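Local atomic coordinates of NADH:ubiquinone oxidoreductase, Na translocating, C subunit (Parabacteroides distasonis, PDB entry 3LWX), a protein that is the C subunit of a multi-subunit, sodium-translocating oxidoreductase complex and carries a domain of the FMN-binding family. Residues E148-A153 with A162-V167; D107-Y112 with G140-M145; M87-A92 with F185-G190; G100-D105 with Y112-S117; F45-N50 with Y72-A77. All coordinates share one frame; numbering follows the deposited sequence.

Contact 1. Residues E148-A153 with A162-V167; sequences EFKSVA and AGQDYV
A153 and Y166 face each other in a parallel beta bridge, the start of a two-stranded sheet made by 153-155 and 166-168. Two backbone bonds, one on each polar atom of A153, define it: A153 N donates to D165 O at 2.9 Å, and V167 N donates to A153 O at 2.9 Å. The CB atoms of A153 and Y166 meet on one face at 4.0 Å. Ahead of the bridge the link is made by the Q164 side chain. Its CG is anti to the backbone N (chi1 -179°) and the chain runs on extended, with NE2 3.0 Å from S151 O. The bond is straight (169°) and lies in the amide plane of Q164, yet it meets S151 O from above the carbonyl plane. K150 passes obliquely across Q164, and its NZ reaches G163 O at 2.9 Å, approaching 42° out of the carbonyl plane. In the second shell, D165 OD2 accepts from K142 N, while Q164 NE2 also bonds a glycerol probably left from crystallisation. A water joins S151 O to D165 N.

Contact 2. Residues D107-Y112 with G140-M145; sequences DKNTIY and GKKIFM
N109 OD1 accepts from F144 N at 2.8 Å, with I143 N also close by at 3.1 Å. A chi1 of -168° puts CG anti to the backbone N; the amide beyond it has OD1 at the edge of the F144 ring, in its plane, 3.4 Å from CD1. The other end of the amide, ND2, makes a weak bond to F144 O at 3.4 Å, while the K142 side chain crosses N109 at about a right angle. The contact ties the loop before strand 111-118 to loop 140-143 and the start of strand 144-145 by one isolated backbone bridge, T110 with K142. Around the bridge, I111 N donates to K141 O at 2.8 Å, G140 N donates to I111 O at 2.9 Å, and I143 N closes a longer bond onto N109 O. Behind N109, D107 OD1 takes N109 N in an Asx turn and T110 N in an Asx motif, both from the same face of the carboxylate, and OD2 offers its syn lone pair to T110 OG1 at 2.7 Å. Helix 174-196 covers F144 through L195 and T196. OD1 on F144 N, with the weak ND2 bond to F144 O, is consistent with one amide orientation. K142 NZ, 5.2 Å from D107 OD2, is not in contact, but the opposite charges would probably attract and mildly support the carboxylate's negative charge.

Contact 3. Residues M87-A92 with F185-G190; sequences MALHGA and FNSLSG
S187 is turned toward the strand, CB against L89 CD2 and OG at H90 N, so one small residue meets two neighbours of 87-92. Its OG is anti to its own carbonyl carbon (chi1 -63°), which turns the hydroxyl to the H90 N-H; the bond is 3.1 Å long and nearly straight at 171°. L89 comes in from the side, its CD2 resting 3.7 Å from S187 CB. One helix position further on, L188 also leans in, and its CD2 is met by selenomethionine M87, whose SE and CE both lie 3.9 Å from it. The M87 and L188 side chains cross at about a right angle, and the bend at chi3 puts CE, like SE, against L188 CD2. The axes of strand and helix approach to 7.4 Å with their directions 143° apart, the geometry of a helix running obliquely over a sheet face, roughly counter to the strand. M87 and L89 bond through their backbones to strand 97-104, whereas A88 N bonds to Y191 OH of the same helix. S187 OG further donates to M183 O, one helical turn back. The buried hydroxyl therefore has a use for its proton and for a lone pair, and a strand N-H directed away from strand 97-104 is satisfied in a buried interface whose other cross-contacts are mainly apolar.

Contact 4. Residues G100-D105 with Y112-S117; sequences GYISVD and YGADFS
S103 and Y112 are brought together by their first torsions: S103 holds OG between its backbone N and carbonyl carbon (chi1 69°), and Y112 sets CG anti to its N (chi1 -180°). OG thereby comes 3.4 Å from Y112 CB. It also lies at the edge of the Y112 ring, in plane. D105, two residues on from S103, reaches Y112 too, its OD1 3.4 Å from CB and the carboxylate inclined 56° to the ring. Y112 and G113 both face S103, which makes this a classic beta bulge: Y112 N donates to S103 O at 2.8 Å, and S103 N donates to G113 O at 3.0 Å. Beyond the bulge the antiparallel hairpin is regular, Y101 and D115 exchanging two bonds of 2.9 Å each, Y101 N to D115 O and D115 N to Y101 O. G100 CA passes only 3.0 Å from D115 O, an approach its lack of a side chain permits. Polar ends have partners further out: D105 OD1 with K84, D115 OD1 with R22, S103 OG with S23 O. Strand 82-92 lies along the far edge of 97-104; helix 4-23 covers the Y101 and D115 face, and helix 174-196 the I102 and F116 face.

Contact 5. Residues F45-N50 with Y72-A77; sequences FLVNEN and YPVFVA
F45 with V74 and V47 with Y72 are the hydrogen-bonded pairs of this antiparallel ladder. F45 N reaches V74 O at 2.9 Å and V74 N returns to F45 O at 2.8 Å; V47 N bonds Y72 O at 2.9 Å, while the return bond from Y72 N to V47 O is more bent, at 139°. P73, which lacks an N-H, fills the non-hydrogen-bonded position facing L46. Among aromatic contacts, the clearest is a CH-pi interaction: V74 CB stands 4.2 Å from the F45 ring centroid and 26° off its normal. The F45 chi1 of 52° places CG between the backbone N and carbonyl carbon; the F45 and V74 side chains lie side by side, pointing the same way. Y72 instead presents a ring edge, its CE2 4.0 Å from E49 N. The apolar contacts divide between the faces, V76 CG2 meeting F45 CE2 at 3.8 Å on one and L46 CD2 meeting P73 CB at 3.8 Å on the other. L46 bonds onward to V54 of edge strand 53-54, and F75 to I86 of strand 82-92. Helix 174-196 packs on the V47 and V74 face through Y191 and F194.

How the contacts relate
Contacts 3 and 4 are the buried ones, nearest the chain centre; contacts 1, 2 and 5 are only partly buried. Contacts 3, 4 and 5 share the large antiparallel sheet: contact 5 joins strands near one edge, contact 4 those at the other, and contact 3 lays helix 174-196 on strand 82-92 between them. Contact 2 ties the loop leading into strand 111-118 to loop 140-143, and shares Y112 with contact 4. It also touches contact 1 through S151 N to I143 O. Chemistry changes accordingly: the strand pairs rely on backbone ladders, broken by a bulge in contact 4, the helix packing on apolar branches and one hydroxyl, and contacts 1 and 2 on single bridges backed by an amide side chain in each, and a lysine in contact 1.

Contact 1. Residues E148-A153 with A162-V167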
# COMPACT_ATOMS: atom_id res chain seq x y z
N GLU A 148 -17.19 8.98 6.27
CA GLU A 148 -16.47 10.08 5.64
C GLU A 148 -15.01 9.70 5.40
O GLU A 148 -14.30 9.34 6.34
CB GLU A 148 -16.53 11.32 6.54
CG GLU A 148 -15.90 12.56 5.95
CD GLU A 148 -15.92 13.76 6.88
OE1 GLU A 148 -16.45 13.66 8.02
OE2 GLU A 148 -15.42 14.83 6.46
N PHE A 149 -14.56 9.77 4.16
CA PHE A 149 -13.17 9.49 3.83
C PHE A 149 -12.24 10.50 4.49
O PHE A 149 -12.37 11.71 4.26
CB PHE A 149 -12.95 9.55 2.32
CG PHE A 149 -11.52 9.36 1.92
CD1 PHE A 149 -10.91 8.13 2.01
CD2 PHE A 149 -10.77 10.42 1.43
CE1 PHE A 149 -9.58 7.96 1.63
CE2 PHE A 149 -9.46 10.26 1.05
CZ PHE A 149 -8.86 9.04 1.15
N LYS A 150 -11.30 10.02 5.31
CA LYS A 150 -10.31 10.90 5.92
C LYS A 150 -8.87 10.44 5.71
O LYS A 150 -7.96 11.26 5.74
CB LYS A 150 -10.53 11.06 7.43
CG LYS A 150 -11.84 11.79 7.77
CD LYS A 150 -11.77 12.54 9.10
CE LYS A 150 -13.11 13.16 9.47
NZ LYS A 150 -13.00 14.05 10.67
N SER A 151 -8.66 9.14 5.51
CA SER A 151 -7.32 8.57 5.53
C SER A 151 -6.75 8.67 6.98
O SER A 151 -7.42 9.17 7.89
CB SER A 151 -6.38 9.15 4.47
OG SER A 151 -5.19 8.37 4.35
N VAL A 152 -5.53 8.19 7.14
CA VAL A 152 -4.86 8.14 8.44
C VAL A 152 -3.77 9.20 8.46
O VAL A 152 -2.91 9.24 7.58
CB VAL A 152 -4.30 6.73 8.72
CG1 VAL A 152 -3.52 6.70 10.05
CG2 VAL A 152 -5.42 5.71 8.71
N ALA A 153 -3.81 10.06 9.48
CA ALA A 153 -2.81 11.12 9.62
C ALA A 153 -1.50 10.58 10.17
O ALA A 153 -1.48 9.61 10.92
CB ALA A 153 -3.33 12.22 10.54
N ALA A 162 -7.97 14.78 16.85
CA ALA A 162 -9.31 14.36 17.22
C ALA A 162 -10.14 14.22 15.95
O ALA A 162 -10.07 15.05 15.05
CB ALA A 162 -9.95 15.43 18.10
N GLY A 163 -10.90 13.13 15.86
CA GLY A 163 -11.82 12.95 14.73
C GLY A 163 -11.25 12.25 13.51
O GLY A 163 -11.93 12.13 12.50
N GLN A 164 -10.00 11.81 13.59
CA GLN A 164 -9.33 11.11 12.51
C GLN A 164 -8.32 10.16 13.14
O GLN A 164 -7.69 10.52 14.13
CB GLN A 164 -8.59 12.12 11.63
CG GLN A 164 -7.87 11.51 10.45
CD GLN A 164 -7.00 12.47 9.66
OE1 GLN A 164 -6.70 13.57 10.11
NE2 GLN A 164 -6.56 12.03 8.50
N ASP A 165 -8.16 8.95 12.60
CA ASP A 165 -7.12 8.05 13.10
C ASP A 165 -5.76 8.58 12.68
O ASP A 165 -5.62 9.26 11.66
CB ASP A 165 -7.33 6.61 12.62
CG ASP A 165 -8.20 5.79 13.56
OD1 ASP A 165 -8.36 6.19 14.73
OD2 ASP A 165 -8.67 4.72 13.15
N TYR A 166 -4.74 8.26 13.47
CA TYR A 166 -3.41 8.77 13.24
C TYR A 166 -2.37 7.82 13.79
O TYR A 166 -2.65 6.98 14.65
CB TYR A 166 -3.28 10.16 13.91
CG TYR A 166 -3.40 10.12 15.41
CD1 TYR A 166 -2.28 9.90 16.22
CD2 TYR A 166 -4.63 10.26 16.03
CE1 TYR A 166 -2.38 9.82 17.59
CE2 TYR A 166 -4.75 10.18 17.40
CZ TYR A 166 -3.62 9.96 18.17
OH TYR A 166 -3.72 9.89 19.54
N VAL A 167 -1.15 7.98 13.27
CA VAL A 167 0.01 7.26 13.75
C VAL A 167 1.14 8.25 13.92
O VAL A 167 1.14 9.33 13.31
CB VAL A 167 0.47 6.15 12.77
CG1 VAL A 167 -0.65 5.14 12.53
CG2 VAL A 167 0.99 6.76 11.46
O HOH W 1 -10.74 15.41 12.39
O HOH W 2 -9.13 8.24 9.93

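Contact 2. Residues D107-Y112 with G140-M145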
# COMPACT_ATOMS: atom_id res chain seq x y z
N ASP A 107 -14.43 -5.24 5.65
CA ASP A 107 -15.25 -4.04 5.80
C ASP A 107 -14.80 -2.87 4.89
O ASP A 107 -15.44 -1.83 4.88
CB ASP A 107 -15.33 -3.56 7.26
CG ASP A 107 -14.02 -3.00 7.82
OD1 ASP A 107 -12.97 -3.03 7.15
OD2 ASP A 107 -14.08 -2.49 8.97
N LYS A 108 -13.70 -3.05 4.16
CA LYS A 108 -13.21 -2.02 3.24
C LYS A 108 -12.95 -0.70 3.99
O LYS A 108 -13.14 0.38 3.45
CB LYS A 108 -14.12 -1.86 2.01
CG LYS A 108 -14.11 -3.12 1.15
CD LYS A 108 -14.73 -2.94 -0.22
CE LYS A 108 -16.21 -2.63 -0.19
NZ LYS A 108 -16.73 -2.46 -1.57
N ASN A 109 -12.41 -0.82 5.20
CA ASN A 109 -12.20 0.34 6.06
C ASN A 109 -11.04 0.17 7.04
O ASN A 109 -10.16 1.03 7.13
CB ASN A 109 -13.49 0.68 6.83
CG ASN A 109 -13.43 2.04 7.52
OD1 ASN A 109 -12.61 2.87 7.17
ND2 ASN A 109 -14.31 2.26 8.49
N THR A 110 -11.06 -0.94 7.77
CA THR A 110 -10.08 -1.20 8.81
C THR A 110 -8.80 -1.74 8.20
O THR A 110 -8.81 -2.74 7.49
CB THR A 110 -10.62 -2.19 9.84
OG1 THR A 110 -11.87 -1.73 10.35
CG2 THR A 110 -9.63 -2.36 10.98
N ILE A 111 -7.68 -1.10 8.49
CA ILE A 111 -6.40 -1.51 7.94
C ILE A 111 -5.92 -2.80 8.58
O ILE A 111 -5.91 -2.96 9.80
CB ILE A 111 -5.36 -0.38 8.07
CG1 ILE A 111 -5.79 0.80 7.18
CG2 ILE A 111 -3.95 -0.84 7.69
CD1 ILE A 111 -5.22 2.17 7.59
N TYR A 112 -5.49 -3.73 7.73
CA TYR A 112 -4.98 -5.04 8.13
C TYR A 112 -3.43 -5.05 8.17
O TYR A 112 -2.82 -5.70 9.05
CB TYR A 112 -5.52 -6.11 7.17
CG TYR A 112 -5.08 -7.51 7.46
CD1 TYR A 112 -5.42 -8.15 8.64
CD2 TYR A 112 -4.34 -8.22 6.53
CE1 TYR A 112 -5.01 -9.47 8.89
CE2 TYR A 112 -3.95 -9.54 6.75
CZ TYR A 112 -4.27 -10.16 7.94
OH TYR A 112 -3.89 -11.47 8.19
N GLY A 140 -5.39 -1.73 12.33
CA GLY A 140 -6.55 -1.40 13.14
C GLY A 140 -7.09 -0.00 12.96
O GLY A 140 -8.17 0.31 13.44
N LYS A 141 -6.33 0.87 12.29
CA LYS A 141 -6.81 2.22 12.01
C LYS A 141 -7.80 2.17 10.85
O LYS A 141 -7.77 1.25 10.04
CB LYS A 141 -5.63 3.15 11.69
CG LYS A 141 -4.53 3.20 12.75
CD LYS A 141 -5.01 3.68 14.11
CE LYS A 141 -3.82 3.85 15.09
NZ LYS A 141 -3.18 2.57 15.52
N LYS A 142 -8.68 3.16 10.79
CA LYS A 142 -9.74 3.22 9.80
C LYS A 142 -9.54 4.39 8.85
O LYS A 142 -9.17 5.49 9.26
CB LYS A 142 -11.12 3.29 10.47
CG LYS A 142 -11.53 1.97 11.11
CD LYS A 142 -12.88 2.05 11.79
CE LYS A 142 -13.36 0.68 12.27
NZ LYS A 142 -14.69 0.75 12.93
N ILE A 143 -9.84 4.14 7.58
CA ILE A 143 -9.75 5.12 6.50
C ILE A 143 -10.93 6.09 6.48
O ILE A 143 -10.80 7.25 6.06
CB ILE A 143 -9.65 4.38 5.14
CG1 ILE A 143 -8.31 3.64 5.06
CG2 ILE A 143 -9.81 5.33 3.95
CD1 ILE A 143 -8.19 2.65 3.90
N PHE A 144 -12.09 5.59 6.88
CA PHE A 144 -13.33 6.33 6.90
C PHE A 144 -13.80 6.51 8.34
O PHE A 144 -13.75 5.57 9.14
CB PHE A 144 -14.44 5.59 6.15
CG PHE A 144 -14.19 5.41 4.68
CD1 PHE A 144 -13.43 4.35 4.22
CD2 PHE A 144 -14.75 6.28 3.74
CE1 PHE A 144 -13.21 4.17 2.85
CE2 PHE A 144 -14.54 6.09 2.38
CZ PHE A 144 -13.76 5.04 1.94
N MSE A 145 -14.26 7.72 8.66
CA MSE A 145 -14.81 8.07 9.96
C MSE A 145 -16.30 8.22 9.79
O MSE A 145 -16.74 9.19 9.17
CB MSE A 145 -14.23 9.40 10.42
CG MSE A 145 -12.79 9.34 10.83
SE MSE A 145 -12.48 8.34 12.46
CE MSE A 145 -12.19 6.57 11.68

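Contact 3. Residues M87-A92 with F185-G190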
# COMPACT_ATOMS: atom_id res chain seq x y z
N MSE A 87 -4.21 -2.27 -1.79
CA MSE A 87 -4.18 -1.10 -2.64
C MSE A 87 -2.76 -0.56 -2.72
O MSE A 87 -1.98 -0.70 -1.79
CB MSE A 87 -5.13 -0.05 -2.06
CG MSE A 87 -6.58 -0.49 -2.11
SE MSE A 87 -7.83 0.61 -1.20
CE MSE A 87 -7.43 0.06 0.60
N ALA A 88 -2.45 0.02 -3.87
CA ALA A 88 -1.12 0.52 -4.18
C ALA A 88 -1.00 2.02 -3.93
O ALA A 88 -1.86 2.80 -4.35
CB ALA A 88 -0.75 0.18 -5.62
N LEU A 89 0.09 2.40 -3.30
CA LEU A 89 0.41 3.76 -2.94
C LEU A 89 1.58 4.30 -3.74
O LEU A 89 2.52 3.57 -4.09
CB LEU A 89 0.81 3.83 -1.47
CG LEU A 89 -0.16 3.16 -0.49
CD1 LEU A 89 0.44 3.19 0.90
CD2 LEU A 89 -1.53 3.81 -0.53
N HIS A 90 1.56 5.60 -4.00
CA HIS A 90 2.68 6.28 -4.66
C HIS A 90 2.70 7.72 -4.19
O HIS A 90 1.67 8.30 -3.93
CB HIS A 90 2.60 6.20 -6.20
CG HIS A 90 1.47 6.98 -6.79
ND1 HIS A 90 1.63 8.24 -7.34
CD2 HIS A 90 0.15 6.70 -6.87
CE1 HIS A 90 0.46 8.69 -7.75
NE2 HIS A 90 -0.46 7.78 -7.47
N GLY A 91 3.89 8.29 -4.07
CA GLY A 91 4.01 9.66 -3.57
C GLY A 91 5.44 10.14 -3.58
O GLY A 91 6.28 9.63 -4.32
N ALA A 92 5.70 11.13 -2.72
CA ALA A 92 6.95 11.87 -2.75
C ALA A 92 7.52 12.05 -1.37
O ALA A 92 6.80 12.38 -0.44
CB ALA A 92 6.68 13.26 -3.39
N PHE A 185 -3.41 9.74 1.59
CA PHE A 185 -4.64 10.44 1.22
C PHE A 185 -4.84 10.48 -0.28
O PHE A 185 -5.91 10.17 -0.80
CB PHE A 185 -4.63 11.85 1.81
CG PHE A 185 -5.88 12.63 1.51
CD1 PHE A 185 -5.97 13.39 0.35
CD2 PHE A 185 -6.97 12.61 2.37
CE1 PHE A 185 -7.12 14.10 0.06
CE2 PHE A 185 -8.12 13.31 2.09
CZ PHE A 185 -8.20 14.06 0.94
N ASN A 186 -3.80 10.90 -1.00
CA ASN A 186 -3.92 11.07 -2.45
C ASN A 186 -4.09 9.74 -3.17
O ASN A 186 -4.87 9.63 -4.11
CB ASN A 186 -2.70 11.81 -2.99
CG ASN A 186 -2.64 13.26 -2.57
OD1 ASN A 186 -3.68 13.90 -2.39
ND2 ASN A 186 -1.43 13.79 -2.46
N SER A 187 -3.38 8.72 -2.71
CA SER A 187 -3.47 7.41 -3.37
C SER A 187 -4.81 6.74 -3.07
O SER A 187 -5.49 6.21 -3.96
CB SER A 187 -2.36 6.48 -2.93
OG SER A 187 -1.07 6.98 -3.29
N LEU A 188 -5.21 6.74 -1.80
CA LEU A 188 -6.46 6.10 -1.42
C LEU A 188 -7.67 6.81 -2.01
O LEU A 188 -8.70 6.17 -2.25
CB LEU A 188 -6.58 5.96 0.10
CG LEU A 188 -5.59 5.02 0.77
CD1 LEU A 188 -5.69 5.14 2.29
CD2 LEU A 188 -5.84 3.57 0.33
N SER A 189 -7.55 8.11 -2.29
CA SER A 189 -8.66 8.86 -2.89
C SER A 189 -9.13 8.17 -4.17
O SER A 189 -10.32 8.13 -4.46
CB SER A 189 -8.26 10.31 -3.18
OG SER A 189 -8.21 11.08 -1.99
N GLY A 190 -8.19 7.64 -4.96
CA GLY A 190 -8.57 6.98 -6.20
C GLY A 190 -9.46 5.76 -6.00
O GLY A 190 -10.30 5.45 -6.83

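Contact 4. Residues G100-D105 with Y112-S117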
# COMPACT_ATOMS: atom_id res chain seq x y z
N GLY A 100 4.22 2.08 -1.81
CA GLY A 100 3.87 1.12 -0.80
C GLY A 100 2.57 0.43 -1.13
O GLY A 100 2.02 0.59 -2.23
N TYR A 101 2.11 -0.35 -0.18
CA TYR A 101 0.85 -1.08 -0.28
C TYR A 101 0.16 -1.03 1.08
O TYR A 101 0.83 -1.07 2.12
CB TYR A 101 1.07 -2.55 -0.70
CG TYR A 101 1.71 -2.62 -2.05
CD1 TYR A 101 0.94 -2.59 -3.21
CD2 TYR A 101 3.09 -2.62 -2.17
CE1 TYR A 101 1.55 -2.57 -4.46
CE2 TYR A 101 3.71 -2.61 -3.42
CZ TYR A 101 2.93 -2.56 -4.56
OH TYR A 101 3.50 -2.52 -5.81
N ILE A 102 -1.16 -0.99 1.07
CA ILE A 102 -1.91 -1.03 2.30
C ILE A 102 -3.12 -1.93 2.08
O ILE A 102 -3.75 -1.89 1.02
CB ILE A 102 -2.27 0.39 2.79
CG1 ILE A 102 -2.80 0.38 4.22
CG2 ILE A 102 -3.24 1.05 1.86
CD1 ILE A 102 -2.84 1.77 4.80
N SER A 103 -3.40 -2.78 3.07
CA SER A 103 -4.51 -3.70 2.95
C SER A 103 -5.58 -3.36 3.98
O SER A 103 -5.27 -2.89 5.09
CB SER A 103 -4.06 -5.16 3.12
OG SER A 103 -3.65 -5.44 4.45
N VAL A 104 -6.82 -3.64 3.62
CA VAL A 104 -7.94 -3.49 4.52
C VAL A 104 -8.71 -4.81 4.65
O VAL A 104 -8.67 -5.68 3.77
CB VAL A 104 -8.91 -2.35 4.11
CG1 VAL A 104 -8.23 -0.99 4.20
CG2 VAL A 104 -9.48 -2.56 2.70
N ASP A 105 -9.39 -4.92 5.78
CA ASP A 105 -10.27 -6.02 6.09
C ASP A 105 -11.49 -6.02 5.17
O ASP A 105 -11.68 -5.13 4.34
CB ASP A 105 -10.73 -5.90 7.54
CG ASP A 105 -9.62 -6.15 8.55
OD1 ASP A 105 -8.62 -6.84 8.24
OD2 ASP A 105 -9.78 -5.68 9.70
N TYR A 112 -5.49 -3.73 7.73
CA TYR A 112 -4.98 -5.04 8.13
C TYR A 112 -3.43 -5.05 8.17
O TYR A 112 -2.82 -5.70 9.05
CB TYR A 112 -5.52 -6.11 7.17
CG TYR A 112 -5.08 -7.51 7.46
CD1 TYR A 112 -5.42 -8.15 8.64
CD2 TYR A 112 -4.34 -8.22 6.53
CE1 TYR A 112 -5.01 -9.47 8.89
CE2 TYR A 112 -3.95 -9.54 6.75
CZ TYR A 112 -4.27 -10.16 7.94
OH TYR A 112 -3.89 -11.47 8.19
N GLY A 113 -2.79 -4.33 7.26
CA GLY A 113 -1.33 -4.23 7.25
C GLY A 113 -0.90 -3.19 6.25
O GLY A 113 -1.71 -2.65 5.50
N ALA A 114 0.41 -2.93 6.20
CA ALA A 114 0.96 -1.89 5.35
C ALA A 114 2.44 -2.16 5.11
O ALA A 114 3.11 -2.80 5.93
CB ALA A 114 0.79 -0.54 6.03
N ASP A 115 2.94 -1.62 4.01
CA ASP A 115 4.36 -1.68 3.66
C ASP A 115 4.70 -0.39 2.92
O ASP A 115 3.96 0.00 2.02
CB ASP A 115 4.68 -2.87 2.75
CG ASP A 115 6.17 -3.09 2.58
OD1 ASP A 115 6.81 -3.40 3.61
OD2 ASP A 115 6.67 -2.99 1.44
N PHE A 116 5.83 0.22 3.27
CA PHE A 116 6.26 1.46 2.62
C PHE A 116 7.68 1.31 2.10
O PHE A 116 8.54 0.76 2.80
CB PHE A 116 6.17 2.65 3.58
CG PHE A 116 4.79 2.85 4.16
CD1 PHE A 116 3.79 3.47 3.43
CD2 PHE A 116 4.49 2.40 5.42
CE1 PHE A 116 2.52 3.63 3.96
CE2 PHE A 116 3.22 2.56 5.94
CZ PHE A 116 2.25 3.17 5.21
N SER A 117 7.91 1.91 0.94
CA SER A 117 9.18 1.86 0.26
C SER A 117 9.58 3.25 -0.23
O SER A 117 8.76 4.17 -0.30
CB SER A 117 9.13 0.91 -0.93
OG SER A 117 8.92 -0.43 -0.52

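Contact 5. Residues F45-N50 with Y72-A77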
# COMPACT_ATOMS: atom_id res chain seq x y z
N PHE A 45 -7.05 -6.90 -10.09
CA PHE A 45 -7.70 -6.15 -11.15
C PHE A 45 -7.52 -4.66 -10.96
O PHE A 45 -7.37 -4.19 -9.84
CB PHE A 45 -9.22 -6.48 -11.20
CG PHE A 45 -9.93 -6.35 -9.88
CD1 PHE A 45 -10.46 -5.13 -9.46
CD2 PHE A 45 -10.05 -7.44 -9.04
CE1 PHE A 45 -11.11 -5.01 -8.25
CE2 PHE A 45 -10.69 -7.33 -7.82
CZ PHE A 45 -11.21 -6.12 -7.43
N LEU A 46 -7.56 -3.95 -12.06
CA LEU A 46 -7.56 -2.50 -12.05
C LEU A 46 -8.99 -2.01 -11.89
O LEU A 46 -9.92 -2.61 -12.44
CB LEU A 46 -6.99 -1.94 -13.35
CG LEU A 46 -5.52 -2.26 -13.61
CD1 LEU A 46 -5.15 -1.89 -15.03
CD2 LEU A 46 -4.62 -1.54 -12.63
N VAL A 47 -9.15 -0.93 -11.14
CA VAL A 47 -10.40 -0.20 -11.09
C VAL A 47 -10.17 1.23 -11.57
O VAL A 47 -9.06 1.76 -11.53
CB VAL A 47 -11.07 -0.17 -9.68
CG1 VAL A 47 -11.35 -1.60 -9.23
CG2 VAL A 47 -10.23 0.59 -8.65
N ASN A 48 -11.24 1.82 -12.08
CA ASN A 48 -11.23 3.23 -12.42
C ASN A 48 -11.72 4.05 -11.20
O ASN A 48 -12.01 3.51 -10.13
CB ASN A 48 -12.02 3.51 -13.71
CG ASN A 48 -13.50 3.20 -13.59
OD1 ASN A 48 -14.04 3.15 -12.50
ND2 ASN A 48 -14.16 3.05 -14.73
N GLU A 49 -11.81 5.36 -11.37
CA GLU A 49 -12.21 6.25 -10.28
C GLU A 49 -13.65 6.05 -9.83
O GLU A 49 -14.04 6.55 -8.79
CB GLU A 49 -11.98 7.73 -10.64
CG GLU A 49 -12.76 8.30 -11.82
CD GLU A 49 -12.03 8.20 -13.15
OE1 GLU A 49 -11.78 7.07 -13.63
OE2 GLU A 49 -11.74 9.26 -13.74
N ASN A 50 -14.45 5.37 -10.65
CA ASN A 50 -15.81 5.07 -10.30
C ASN A 50 -15.95 3.69 -9.65
O ASN A 50 -17.06 3.27 -9.33
CB ASN A 50 -16.70 5.20 -11.54
CG ASN A 50 -16.76 6.62 -12.04
OD1 ASN A 50 -16.71 6.88 -13.24
ND2 ASN A 50 -16.83 7.56 -11.11
N TYR A 72 -6.25 2.03 -10.94
CA TYR A 72 -5.75 1.73 -9.62
C TYR A 72 -5.82 0.23 -9.37
O TYR A 72 -6.90 -0.35 -9.43
CB TYR A 72 -6.61 2.49 -8.59
CG TYR A 72 -6.80 3.94 -8.95
CD1 TYR A 72 -5.79 4.86 -8.76
CD2 TYR A 72 -7.98 4.38 -9.53
CE1 TYR A 72 -5.94 6.18 -9.11
CE2 TYR A 72 -8.14 5.69 -9.90
CZ TYR A 72 -7.13 6.61 -9.68
OH TYR A 72 -7.28 7.94 -10.03
N PRO A 73 -4.69 -0.43 -9.07
CA PRO A 73 -4.76 -1.88 -8.91
C PRO A 73 -5.23 -2.32 -7.53
O PRO A 73 -4.84 -1.75 -6.50
CB PRO A 73 -3.30 -2.31 -9.12
CG PRO A 73 -2.52 -1.15 -8.61
CD PRO A 73 -3.30 0.05 -9.07
N VAL A 74 -6.08 -3.34 -7.52
CA VAL A 74 -6.58 -3.98 -6.32
C VAL A 74 -6.14 -5.44 -6.34
O VAL A 74 -6.35 -6.14 -7.34
CB VAL A 74 -8.12 -3.92 -6.22
CG1 VAL A 74 -8.60 -4.61 -4.95
CG2 VAL A 74 -8.62 -2.47 -6.25
N PHE A 75 -5.50 -5.90 -5.27
CA PHE A 75 -5.13 -7.32 -5.12
C PHE A 75 -5.99 -7.84 -3.98
O PHE A 75 -6.00 -7.23 -2.90
CB PHE A 75 -3.65 -7.46 -4.81
CG PHE A 75 -2.77 -6.72 -5.77
CD1 PHE A 75 -2.32 -7.32 -6.93
CD2 PHE A 75 -2.44 -5.39 -5.54
CE1 PHE A 75 -1.53 -6.62 -7.83
CE2 PHE A 75 -1.66 -4.69 -6.44
CZ PHE A 75 -1.21 -5.32 -7.59
N VAL A 76 -6.72 -8.93 -4.20
CA VAL A 76 -7.60 -9.46 -3.18
C VAL A 76 -7.05 -10.78 -2.68
O VAL A 76 -6.90 -11.74 -3.44
CB VAL A 76 -9.04 -9.66 -3.69
CG1 VAL A 76 -9.95 -10.08 -2.56
CG2 VAL A 76 -9.56 -8.39 -4.37
N ALA A 77 -6.66 -10.78 -1.40
CA ALA A 77 -6.18 -11.97 -0.74
C ALA A 77 -7.34 -12.70 -0.10
O ALA A 77 -8.33 -12.09 0.31
CB ALA A 77 -5.13 -11.61 0.32